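Local coordinates for protein BtGH115A (Bacteroides thetaiotaomicron, PDB 5BY3) that acts as a family GH115 4-O-methyl-alpha-glucuronidase with specificity for decorated arabinogalactans, at residues A[261-265]-A[302-306]; A[276-281]-A[325-330]. All coordinates share one frame; numbering follows the deposited sequence.

How the interactions relate
Both contacts lie in the TIM-barrel part of this GH115 enzyme, and their centres are about 21 Å apart. Their segments alternate along the chain: 261-265, 276-281, 302-306, 325-330. Helix 265-283 starts at interaction 1 and carries one side of interaction 2; helix 308-329 starts just after 302-306 and ends at the other side. The segments leading into the two helices therefore meet in interaction 1, and their later parts meet in interaction 2. The ring of Tyr265, in the first segment, packs on that of Trp276, in the second (CE1 to CZ3, 3.5 Å). The two contacts are thus linked through this ring pair, and interaction 2 packs beside strand 290-291.

Interaction 1: A[261-265]-A[302-306]; sequences GAYDY and MQGAK
Asp264 and Tyr263 meet Gln303 and Gly304 by close packing, with no hydrogen bond passing between the two loops. The tight part centres on the buried Asp264 carboxylate. With CG anti to the backbone N (chi1 -180°), its OD2 lies against the Gln303-Gly304 peptide, 3.1 Å from Gln303 C and 3.0 Å from Gly304 CA. Gly304 N is just as near, but its angle to the oxygen is too poor for a bond, so OD2 rests against the peptide without being gripped by it. Glycine suits this position twice over: its phi is positive, and a beta carbon would collide with that oxygen. The other carboxylate oxygen, OD1, accepts the backbone N-H of Asn267.

Gln303 provides the second point of contact. Its chain runs extended beyond CG (chi2 -170°), which carries the amide across the backbone of 262-264 and sets its flat face beneath the Tyr263 carbonyl, whose oxygen stands 3.3 Å from Gln303 CD, above the amide plane. Toward solvent the fit is looser: the exposed Ala262 touches Gln303 OE1 through its CB at 3.7 Å, no more than van der Waals contact. On the inner side, at the other end of the amide, Gln303 NE2 approaches Tyr263 CB loosely, at 4.0 Å. The Tyr263 ring turns inward instead, meeting Trp255 edge-to-face. Tyr263 is the centre of an inverse gamma turn, which bends the chain immediately ahead of Asp264.

What results is a helix N-cap, with Asp264 capping the start of helix 265-283, pressed against the loop that leads from strand 290-291 into helix 308-329, a strand-to-helix connection of the kind that recurs in TIM barrels.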
ATOM      1  N   GLY A 261      24.728 -23.329 -13.287  1.00 47.06           N
ATOM      2  CA  GLY A 261      23.809 -24.458 -13.397  1.00 45.19           C
ATOM      3  C   GLY A 261      22.438 -24.075 -12.916  1.00 49.03           C
ATOM      4  O   GLY A 261      22.100 -22.896 -12.849  1.00 49.19           O
ATOM      5  N   ALA A 262      21.625 -25.065 -12.604  1.00 53.11           N
ATOM      6  CA  ALA A 262      20.251 -24.790 -12.191  1.00 57.84           C
ATOM      7  C   ALA A 262      20.148 -24.204 -10.750  1.00 59.25           C
ATOM      8  O   ALA A 262      20.935 -24.575  -9.868  1.00 61.79           O
ATOM      9  CB  ALA A 262      19.375 -26.036 -12.371  1.00 49.72           C
ATOM     10  N   TYR A 263      19.182 -23.288 -10.550  1.00 57.62           N
ATOM     11  CA  TYR A 263      18.794 -22.738  -9.238  1.00 49.02           C
ATOM     12  C   TYR A 263      17.894 -23.734  -8.536  1.00 51.00           C
ATOM     13  O   TYR A 263      16.659 -23.575  -8.444  1.00 52.01           O
ATOM     14  CB  TYR A 263      18.109 -21.388  -9.408  1.00 46.84           C
ATOM     15  CG  TYR A 263      17.745 -20.656  -8.133  1.00 46.24           C
ATOM     16  CD1 TYR A 263      18.727 -20.091  -7.318  1.00 47.11           C
ATOM     17  CD2 TYR A 263      16.396 -20.479  -7.764  1.00 46.57           C
ATOM     18  CE1 TYR A 263      18.383 -19.382  -6.158  1.00 49.99           C
ATOM     19  CE2 TYR A 263      16.038 -19.790  -6.608  1.00 47.04           C
ATOM     20  CZ  TYR A 263      17.039 -19.241  -5.806  1.00 53.02           C
ATOM     21  OH  TYR A 263      16.703 -18.547  -4.662  1.00 54.24           O
ATOM     22  N   ASP A 264      18.546 -24.771  -8.024  1.00 52.24           N
ATOM     23  CA  ASP A 264      17.900 -25.997  -7.605  1.00 56.08           C
ATOM     24  C   ASP A 264      18.735 -26.541  -6.455  1.00 57.60           C
ATOM     25  O   ASP A 264      19.944 -26.834  -6.630  1.00 51.25           O
ATOM     26  CB  ASP A 264      17.896 -26.996  -8.790  1.00 60.55           C
ATOM     27  CG  ASP A 264      17.231 -28.308  -8.448  1.00 63.12           C
ATOM     28  OD1 ASP A 264      17.867 -29.167  -7.812  1.00 69.01           O
ATOM     29  OD2 ASP A 264      16.058 -28.473  -8.805  1.00 66.45           O
ATOM     30  N   TYR A 265      18.109 -26.668  -5.285  1.00 51.63           N
ATOM     31  CA  TYR A 265      18.876 -27.068  -4.115  1.00 57.33           C
ATOM     32  C   TYR A 265      18.983 -28.587  -4.015  1.00 61.18           C
ATOM     33  O   TYR A 265      19.988 -29.109  -3.525  1.00 64.87           O
ATOM     34  CB  TYR A 265      18.315 -26.448  -2.831  1.00 53.05           C
ATOM     35  CG  TYR A 265      19.366 -26.094  -1.800  1.00 51.14           C
ATOM     36  CD1 TYR A 265      20.214 -25.008  -2.003  1.00 52.16           C
ATOM     37  CD2 TYR A 265      19.503 -26.832  -0.602  1.00 52.46           C
ATOM     38  CE1 TYR A 265      21.179 -24.661  -1.069  1.00 53.20           C
ATOM     39  CE2 TYR A 265      20.450 -26.480   0.356  1.00 47.18           C
ATOM     40  CZ  TYR A 265      21.283 -25.391   0.114  1.00 52.97           C
ATOM     41  OH  TYR A 265      22.256 -25.002   1.001  1.00 52.18           O
HETATM   42  N   MSE A 302       9.550 -23.630  -6.716  1.00 83.55           N
HETATM   43  CA  MSE A 302      11.006 -23.941  -6.692  1.00 81.96           C
HETATM   44  C   MSE A 302      11.224 -25.082  -7.668  1.00 74.12           C
HETATM   45  O   MSE A 302      10.297 -25.861  -7.986  1.00 68.54           O
HETATM   46  CB  MSE A 302      11.606 -24.335  -5.337  1.00 71.01           C
HETATM   47  CG  MSE A 302      10.754 -25.478  -4.790  1.00 73.14           C
HETATM   48 SE   MSE A 302      11.378 -26.006  -3.027  1.00 80.79          SE
HETATM   49  CE  MSE A 302       9.927 -25.115  -2.065  1.00 61.24           C
ATOM     50  N   GLN A 303      12.457 -25.173  -8.157  1.00 68.99           N
ATOM     51  CA  GLN A 303      12.874 -26.274  -9.002  1.00 66.34           C
ATOM     52  C   GLN A 303      13.181 -27.480  -8.119  1.00 67.05           C
ATOM     53  O   GLN A 303      13.503 -27.308  -6.935  1.00 63.71           O
ATOM     54  CB  GLN A 303      14.101 -25.857  -9.798  1.00 64.80           C
ATOM     55  CG  GLN A 303      14.012 -24.448 -10.379  1.00 58.02           C
ATOM     56  CD  GLN A 303      15.128 -24.169 -11.346  1.00 55.67           C
ATOM     57  OE1 GLN A 303      15.867 -25.075 -11.731  1.00 63.76           O
ATOM     58  NE2 GLN A 303      15.276 -22.909 -11.736  1.00 61.40           N
ATOM     59  N   GLY A 304      13.036 -28.686  -8.677  1.00 65.60           N
ATOM     60  CA  GLY A 304      13.580 -29.916  -8.066  1.00 64.93           C
ATOM     61  C   GLY A 304      12.671 -30.654  -7.112  1.00 65.43           C
ATOM     62  O   GLY A 304      12.936 -31.818  -6.758  1.00 59.78           O
ATOM     63  N   ALA A 305      11.606 -29.969  -6.689  1.00 72.84           N
ATOM     64  CA  ALA A 305      10.512 -30.603  -5.944  1.00 79.10           C
ATOM     65  C   ALA A 305       9.176 -30.310  -6.611  1.00 79.88           C
ATOM     66  O   ALA A 305       8.980 -29.214  -7.156  1.00 76.29           O
ATOM     67  CB  ALA A 305      10.511 -30.158  -4.487  1.00 81.95           C
ATOM     68  N   LYS A 306       8.277 -31.301  -6.577  1.00 84.13           N
ATOM     69  CA  LYS A 306       6.972 -31.212  -7.250  1.00 85.77           C
ATOM     70  C   LYS A 306       5.843 -31.071  -6.228  1.00 90.14           C
ATOM     71  O   LYS A 306       5.053 -30.120  -6.295  1.00 92.92           O
ATOM     72  CB  LYS A 306       6.743 -32.415  -8.180  1.00 80.72           C
ATOM     73  CG  LYS A 306       6.197 -32.066  -9.554  1.00 73.08           C
ATOM     74  CD  LYS A 306       6.465 -33.204 -10.530  1.00 77.13           C
ATOM     75  CE  LYS A 306       5.713 -33.020 -11.839  1.00 75.60           C
ATOM     76  NZ  LYS A 306       5.130 -34.306 -12.333  1.00 61.93           N
TER

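Interaction 2: A[276-281]-A[325-330]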
ATOM      1  N   TRP A 276      24.726 -17.580  -2.570  1.00 47.99           N
ATOM      2  CA  TRP A 276      24.289 -16.919  -1.327  1.00 44.85           C
ATOM      3  C   TRP A 276      25.466 -16.399  -0.487  1.00 55.18           C
ATOM      4  O   TRP A 276      25.487 -15.211  -0.117  1.00 59.51           O
ATOM      5  CB  TRP A 276      23.464 -17.892  -0.492  1.00 42.63           C
ATOM      6  CG  TRP A 276      22.165 -18.275  -1.046  1.00 39.72           C
ATOM      7  CD1 TRP A 276      21.413 -17.567  -1.946  1.00 42.39           C
ATOM      8  CD2 TRP A 276      21.403 -19.427  -0.718  1.00 39.82           C
ATOM      9  NE1 TRP A 276      20.257 -18.224  -2.227  1.00 40.69           N
ATOM     10  CE2 TRP A 276      20.199 -19.358  -1.470  1.00 40.88           C
ATOM     11  CE3 TRP A 276      21.610 -20.519   0.124  1.00 40.59           C
ATOM     12  CZ2 TRP A 276      19.200 -20.341  -1.400  1.00 42.38           C
ATOM     13  CZ3 TRP A 276      20.609 -21.493   0.212  1.00 37.31           C
ATOM     14  CH2 TRP A 276      19.416 -21.397  -0.557  1.00 43.68           C
ATOM     15  N   GLU A 277      26.450 -17.281  -0.247  1.00 57.56           N
ATOM     16  CA  GLU A 277      27.612 -17.023   0.616  1.00 58.12           C
ATOM     17  C   GLU A 277      28.394 -15.779   0.260  1.00 55.06           C
ATOM     18  O   GLU A 277      28.721 -14.977   1.139  1.00 60.73           O
ATOM     19  CB  GLU A 277      28.556 -18.228   0.633  1.00 67.38           C
ATOM     20  CG  GLU A 277      29.905 -17.975   1.308  1.00 71.65           C
ATOM     21  CD  GLU A 277      30.824 -19.177   1.246  1.00 78.40           C
ATOM     22  OE1 GLU A 277      31.057 -19.810   2.313  1.00 73.47           O
ATOM     23  OE2 GLU A 277      31.293 -19.485   0.122  1.00 77.91           O
ATOM     24  N   ASP A 278      28.705 -15.613  -1.017  1.00 53.37           N
ATOM     25  CA  ASP A 278      29.523 -14.484  -1.437  1.00 54.44           C
ATOM     26  C   ASP A 278      28.886 -13.182  -0.988  1.00 58.09           C
ATOM     27  O   ASP A 278      29.579 -12.250  -0.581  1.00 61.45           O
ATOM     28  CB  ASP A 278      29.704 -14.504  -2.947  1.00 61.88           C
ATOM     29  CG  ASP A 278      30.467 -15.732  -3.439  1.00 65.98           C
ATOM     30  OD1 ASP A 278      31.021 -16.461  -2.580  1.00 65.61           O
ATOM     31  OD2 ASP A 278      30.523 -15.940  -4.689  1.00 58.84           O
ATOM     32  N   ARG A 279      27.548 -13.166  -1.043  1.00 59.64           N
ATOM     33  CA  ARG A 279      26.718 -12.010  -0.740  1.00 54.35           C
ATOM     34  C   ARG A 279      26.654 -11.727   0.760  1.00 51.64           C
ATOM     35  O   ARG A 279      26.899 -10.612   1.171  1.00 50.61           O
ATOM     36  CB  ARG A 279      25.311 -12.214  -1.329  1.00 49.66           C
ATOM     37  CG  ARG A 279      24.225 -11.275  -0.828  1.00 41.23           C
ATOM     38  CD  ARG A 279      24.461  -9.800  -1.177  1.00 42.73           C
ATOM     39  NE  ARG A 279      25.053  -9.591  -2.492  1.00 40.37           N
ATOM     40  CZ  ARG A 279      24.381  -9.637  -3.627  1.00 40.08           C
ATOM     41  NH1 ARG A 279      23.070  -9.888  -3.631  1.00 46.07           N
ATOM     42  NH2 ARG A 279      25.007  -9.432  -4.762  1.00 35.86           N
ATOM     43  N   VAL A 280      26.297 -12.732   1.556  1.00 52.65           N
ATOM     44  CA  VAL A 280      26.361 -12.642   3.013  1.00 55.31           C
ATOM     45  C   VAL A 280      27.732 -12.123   3.501  1.00 63.91           C
ATOM     46  O   VAL A 280      27.772 -11.352   4.443  1.00 69.44           O
ATOM     47  CB  VAL A 280      26.026 -13.990   3.657  1.00 56.07           C
ATOM     48  CG1 VAL A 280      25.831 -13.869   5.161  1.00 55.78           C
ATOM     49  CG2 VAL A 280      24.785 -14.580   3.018  1.00 53.55           C
ATOM     50  N   LYS A 281      28.825 -12.524   2.833  1.00 70.87           N
ATOM     51  CA  LYS A 281      30.180 -12.039   3.108  1.00 74.11           C
ATOM     52  C   LYS A 281      30.298 -10.522   2.979  1.00 71.83           C
ATOM     53  O   LYS A 281      30.796  -9.864   3.895  1.00 74.05           O
ATOM     54  CB  LYS A 281      31.221 -12.699   2.189  1.00 80.03           C
ATOM     55  CG  LYS A 281      31.710 -14.070   2.612  1.00 84.72           C
ATOM     56  CD  LYS A 281      33.069 -14.367   1.986  1.00 86.12           C
ATOM     57  CE  LYS A 281      33.415 -15.849   2.091  1.00 91.76           C
ATOM     58  NZ  LYS A 281      34.708 -16.224   1.439  1.00 83.86           N
ATOM     59  N   LEU A 325      25.175 -19.775   7.367  1.00 52.46           N
ATOM     60  CA  LEU A 325      26.031 -18.673   6.870  1.00 57.45           C
ATOM     61  C   LEU A 325      25.968 -17.442   7.778  1.00 60.54           C
ATOM     62  O   LEU A 325      26.940 -16.685   7.911  1.00 66.10           O
ATOM     63  CB  LEU A 325      25.612 -18.231   5.470  1.00 53.55           C
ATOM     64  CG  LEU A 325      25.850 -19.179   4.315  1.00 55.69           C
ATOM     65  CD1 LEU A 325      24.710 -19.114   3.274  1.00 51.39           C
ATOM     66  CD2 LEU A 325      27.201 -18.844   3.729  1.00 49.26           C
ATOM     67  N   LEU A 326      24.787 -17.247   8.352  1.00 55.83           N
ATOM     68  CA  LEU A 326      24.506 -16.169   9.270  1.00 54.43           C
ATOM     69  C   LEU A 326      25.299 -16.336  10.570  1.00 56.71           C
ATOM     70  O   LEU A 326      25.989 -15.369  10.970  1.00 52.34           O
ATOM     71  CB  LEU A 326      22.986 -16.053   9.495  1.00 50.77           C
ATOM     72  CG  LEU A 326      22.102 -15.655   8.274  1.00 47.61           C
ATOM     73  CD1 LEU A 326      20.672 -15.440   8.724  1.00 44.32           C
ATOM     74  CD2 LEU A 326      22.603 -14.429   7.515  1.00 43.14           C
ATOM     75  N   GLU A 327      25.225 -17.542  11.186  1.00 53.93           N
ATOM     76  CA  GLU A 327      26.182 -18.004  12.247  1.00 55.06           C
ATOM     77  C   GLU A 327      27.648 -17.652  11.952  1.00 55.60           C
ATOM     78  O   GLU A 327      28.278 -16.927  12.722  1.00 60.29           O
ATOM     79  CB  GLU A 327      26.081 -19.499  12.552  1.00 54.46           C
ATOM     80  CG  GLU A 327      24.757 -19.936  13.162  1.00 64.74           C
ATOM     81  CD  GLU A 327      24.842 -21.154  14.078  1.00 73.38           C
ATOM     82  OE1 GLU A 327      25.960 -21.531  14.509  1.00 81.12           O
ATOM     83  OE2 GLU A 327      23.766 -21.717  14.399  1.00 69.96           O
ATOM     84  N   LYS A 328      28.147 -18.118  10.813  1.00 52.69           N
ATOM     85  CA  LYS A 328      29.530 -17.924  10.387  1.00 58.78           C
ATOM     86  C   LYS A 328      29.983 -16.484   9.997  1.00 61.85           C
ATOM     87  O   LYS A 328      31.118 -16.127  10.309  1.00 68.92           O
ATOM     88  CB  LYS A 328      29.859 -18.963   9.284  1.00 59.88           C
ATOM     89  CG  LYS A 328      31.203 -18.856   8.572  1.00 54.76           C
ATOM     90  CD  LYS A 328      31.316 -20.065   7.666  1.00 67.69           C
ATOM     91  CE  LYS A 328      32.702 -20.257   7.078  1.00 76.32           C
ATOM     92  NZ  LYS A 328      32.793 -21.638   6.531  1.00 74.25           N
ATOM     93  N   TYR A 329      29.153 -15.672   9.330  1.00 58.32           N
ATOM     94  CA  TYR A 329      29.595 -14.295   8.961  1.00 59.13           C
ATOM     95  C   TYR A 329      28.888 -13.103   9.632  1.00 62.80           C
ATOM     96  O   TYR A 329      29.397 -11.966   9.563  1.00 53.57           O
ATOM     97  CB  TYR A 329      29.624 -14.055   7.440  1.00 57.14           C
ATOM     98  CG  TYR A 329      30.359 -15.090   6.665  1.00 67.83           C
ATOM     99  CD1 TYR A 329      31.735 -14.977   6.434  1.00 72.16           C
ATOM    100  CD2 TYR A 329      29.687 -16.202   6.157  1.00 72.90           C
ATOM    101  CE1 TYR A 329      32.427 -15.955   5.719  1.00 72.17           C
ATOM    102  CE2 TYR A 329      30.366 -17.181   5.441  1.00 77.46           C
ATOM    103  CZ  TYR A 329      31.733 -17.056   5.226  1.00 73.03           C
ATOM    104  OH  TYR A 329      32.386 -18.036   4.512  1.00 74.27           O
ATOM    105  N   VAL A 330      27.721 -13.318  10.243  1.00 60.67           N
ATOM    106  CA  VAL A 330      26.977 -12.160  10.773  1.00 61.03           C
ATOM    107  C   VAL A 330      27.000 -12.139  12.298  1.00 63.39           C
ATOM    108  O   VAL A 330      27.433 -11.145  12.890  1.00 66.79           O
ATOM    109  CB  VAL A 330      25.522 -11.975  10.198  1.00 62.95           C
ATOM    110  CG1 VAL A 330      24.927 -10.628  10.610  1.00 59.70           C
ATOM    111  CG2 VAL A 330      25.482 -12.080   8.672  1.00 57.59           C
TER
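Val280 and Leu325 anchor the apolar part of this helix-helix contact. Leu325 points its two methyl branches at the first turn of 276-281: CD2 sits 3.4 Å from Glu277 CB, while CD1 reaches Trp276 CB at 4.2 Å. One turn on, the single branch CG1 of Val280 inserts among Leu325, Leu326, Tyr329 and Val330, meeting Leu326 CD2 and Val330 CG2 each at 4.0 Å. Leu326 and Val330 also touch Tyr290, so this layer continues onto strand 290-291.

Over these short segments the axes run in the same general direction, approach to 10.2 Å and cross at -37°, as expected of neighbouring helices on the outside of a TIM barrel, here the ones preceding and following strand 290-291.

The aromatic contact across the two segments is made by Tyr329. Lys281 crosses the ring obliquely in a CH-pi contact, its CG over one face toward the rim, 3.9 Å from the centroid; Lys328 CG lies over the opposite face, also displaced toward the rim. Lys281 CE lies 3.4 Å from Tyr329 OH.

A single hydrogen bond joins the two segments, on their partly exposed side: Tyr329 OH donates to Glu277 OE1 over 3.1 Å. A chi1 of 170° swings CG of Glu277 to the far side from its amide nitrogen, and the extended chain takes the carboxylate past Leu325 to the hydroxyl. The oxygen is approached from 52° out of the carboxylate plane, with that plane perpendicular to the ring. A leucine in place of Tyr329 would probably leave Glu277 without its hydroxyl partner and the Lys281 methylenes without a flat surface to lie on.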